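PP1b (Porcine reproductive and respiratory syndrome virus, PDB 6JDR) probably hydrolyses ATP to unwind RNA and DNA duplexes with 5' to 3' polarity, as the zinc-binding helicase piece of the viral replicase polyprotein. Local coordinates at residues L317-R322 with D350-Q355. The protein carries 1 engineered substitution. Residues are numbered along the deposited sequence; the frame is centred on the assembly and turned at random.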
loop_
_atom_site.group_PDB
_atom_site.type_symbol
_atom_site.label_atom_id
_atom_site.label_comp_id
_atom_site.label_asym_id
_atom_site.label_seq_id
_atom_site.Cartn_x
_atom_site.Cartn_y
_atom_site.Cartn_z
ATOM N N LEU A 317 -0.254 4.050 39.159
ATOM C CA LEU A 317 1.075 3.533 38.859
ATOM C C LEU A 317 2.099 4.629 39.074
ATOM O O LEU A 317 1.829 5.794 38.786
ATOM C CB LEU A 317 1.148 3.061 37.408
ATOM C CG LEU A 317 0.204 1.933 36.997
ATOM C CD1 LEU A 317 0.387 1.606 35.520
ATOM C CD2 LEU A 317 0.439 0.694 37.848
ATOM N N THR A 318 3.274 4.253 39.576
ATOM C CA THR A 318 4.351 5.213 39.807
ATOM C C THR A 318 5.708 4.507 39.775
ATOM O O THR A 318 5.817 3.368 40.211
ATOM C CB THR A 318 4.150 5.964 41.145
ATOM O OG1 THR A 318 5.155 6.978 41.294
ATOM C CG2 THR A 318 4.201 5.006 42.333
ATOM N N PRO A 319 6.745 5.169 39.235
ATOM C CA PRO A 319 8.046 4.511 39.173
ATOM C C PRO A 319 8.539 3.966 40.520
ATOM O O PRO A 319 8.840 2.774 40.629
ATOM C CB PRO A 319 8.977 5.621 38.679
ATOM C CG PRO A 319 8.103 6.529 37.896
ATOM C CD PRO A 319 6.728 6.442 38.490
ATOM N N TYR A 320 8.593 4.833 41.530
ATOM C CA TYR A 320 9.259 4.522 42.795
ATOM C C TYR A 320 8.290 4.125 43.908
ATOM O O TYR A 320 7.198 4.684 44.019
ATOM C CB TYR A 320 10.070 5.732 43.264
ATOM C CG TYR A 320 11.131 6.225 42.298
ATOM C CD1 TYR A 320 11.898 5.338 41.542
ATOM C CD2 TYR A 320 11.391 7.586 42.170
ATOM C CE1 TYR A 320 12.874 5.797 40.674
ATOM C CE2 TYR A 320 12.369 8.053 41.311
ATOM C CZ TYR A 320 13.107 7.156 40.563
ATOM O OH TYR A 320 14.078 7.629 39.710
ATOM N N HIS A 321 8.712 3.171 44.742
ATOM C CA HIS A 321 7.951 2.778 45.937
ATOM C C HIS A 321 7.704 3.958 46.882
ATOM O O HIS A 321 6.637 4.052 47.487
ATOM C CB HIS A 321 8.674 1.672 46.715
ATOM C CG HIS A 321 8.582 0.316 46.085
ATOM N ND1 HIS A 321 9.666 -0.311 45.506
ATOM C CD2 HIS A 321 7.541 -0.542 45.960
ATOM C CE1 HIS A 321 9.294 -1.491 45.045
ATOM N NE2 HIS A 321 8.010 -1.657 45.308
ATOM N N ARG A 322 8.688 4.850 46.994
ATOM C CA ARG A 322 8.585 6.041 47.848
ATOM C C ARG A 322 7.331 6.883 47.591
ATOM O O ARG A 322 6.815 7.524 48.503
ATOM C CB ARG A 322 9.815 6.934 47.663
ATOM C CG ARG A 322 9.910 8.084 48.662
ATOM C CD ARG A 322 10.112 9.427 47.972
ATOM N NE ARG A 322 11.522 9.780 47.829
ATOM C CZ ARG A 322 12.000 10.690 46.981
ATOM N NH1 ARG A 322 11.194 11.352 46.154
ATOM N NH2 ARG A 322 13.308 10.928 46.949
ATOM N N ASP A 350 13.054 12.974 36.668
ATOM C CA ASP A 350 13.970 11.994 36.075
ATOM C C ASP A 350 13.725 10.573 36.585
ATOM O O ASP A 350 14.669 9.812 36.797
ATOM C CB ASP A 350 15.434 12.403 36.305
ATOM C CG ASP A 350 15.772 13.751 35.681
ATOM O OD1 ASP A 350 15.386 13.987 34.515
ATOM O OD2 ASP A 350 16.436 14.571 36.351
ATOM N N SER A 351 12.454 10.214 36.760
ATOM C CA SER A 351 12.080 8.907 37.311
ATOM C C SER A 351 11.554 7.932 36.259
ATOM O O SER A 351 11.092 6.842 36.606
ATOM C CB SER A 351 11.019 9.086 38.401
ATOM O OG SER A 351 9.804 9.572 37.857
ATOM N N LEU A 352 11.636 8.304 34.984
ATOM C CA LEU A 352 10.957 7.557 33.930
ATOM C C LEU A 352 11.864 7.281 32.740
ATOM O O LEU A 352 12.425 8.208 32.161
ATOM C CB LEU A 352 9.733 8.351 33.473
ATOM C CG LEU A 352 8.646 7.626 32.685
ATOM C CD1 LEU A 352 8.003 6.523 33.511
ATOM C CD2 LEU A 352 7.602 8.635 32.234
ATOM N N ASN A 353 12.008 6.003 32.386
ATOM C CA ASN A 353 12.714 5.599 31.165
ATOM C C ASN A 353 11.752 4.953 30.161
ATOM O O ASN A 353 10.562 4.810 30.450
ATOM C CB ASN A 353 13.886 4.661 31.496
ATOM C CG ASN A 353 13.438 3.302 32.006
ATOM O OD1 ASN A 353 12.342 2.836 31.709
ATOM N ND2 ASN A 353 14.301 2.654 32.772
ATOM N N ARG A 354 12.265 4.572 28.991
ATOM C CA ARG A 354 11.453 3.918 27.952
ATOM C C ARG A 354 10.760 2.652 28.442
ATOM O O ARG A 354 9.549 2.509 28.279
ATOM C CB ARG A 354 12.297 3.584 26.711
ATOM C CG ARG A 354 12.015 4.460 25.502
ATOM C CD ARG A 354 10.807 3.975 24.707
ATOM N NE ARG A 354 10.096 5.075 24.049
ATOM C CZ ARG A 354 8.998 4.937 23.302
ATOM N NH1 ARG A 354 8.463 3.738 23.088
ATOM N NH2 ARG A 354 8.427 6.009 22.761
ATOM N N GLN A 355 11.526 1.739 29.031
ATOM C CA GLN A 355 10.981 0.460 29.479
ATOM C C GLN A 355 9.811 0.658 30.444
ATOM O O GLN A 355 8.738 0.093 30.232
ATOM C CB GLN A 355 12.070 -0.394 30.131
#
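Ser351 sits against both Pro319 and Tyr320, and nearly everything close in this contact happens there. Its CB comes obliquely up to the tyrosine ring, 3.4 Å from Tyr320 CE2, and Tyr320 OH reaches past it to lie 3.4 Å from Ser351 CA. With CG anti to the carbonyl carbon (chi1 -58°), Tyr320 starts its side chain beside its backbone N; the far end of the ring, at CE2, CZ and OH, is what meets the serine. Pro319 approaches with its ring carbons: Pro319 CB is 3.2 Å from Ser351 O, and Pro319 CG is 3.5 Å from Ser351 OG. That same Pro319 CB also lies over one face of the Tyr320 ring, 4.1 Å above its plane and offset toward the rim. The serine hydroxyl takes the crowded position between backbone N and carbonyl carbon (chi1 66°); its polar partner is Thr348 O, within its own loop, while Gln376 accepts a hydrogen bond from Ser351 N.

Packing thins away from this point. Leu352 offers just CD1, 4.4 Å from Pro319 CG. On the solvent side, the bond from Asp350 CA to CB points away from the other segment, and the approach of Tyr320 OH to Asp350 O, at 3.7 Å, is no hydrogen bond. Only about 180 Å² is buried altogether.

The two loops leave the C-terminal ends of strands 315-318 and 342-345, neighbours in a parallel sheet. The second runs on through the Asn353 N-cap, whose OD1 accepts from Arg356 N, into helix 354-361 and then strand 367-371: a beta-alpha-beta crossover, consistent with the second RecA-like domain of a superfamily 1 helicase.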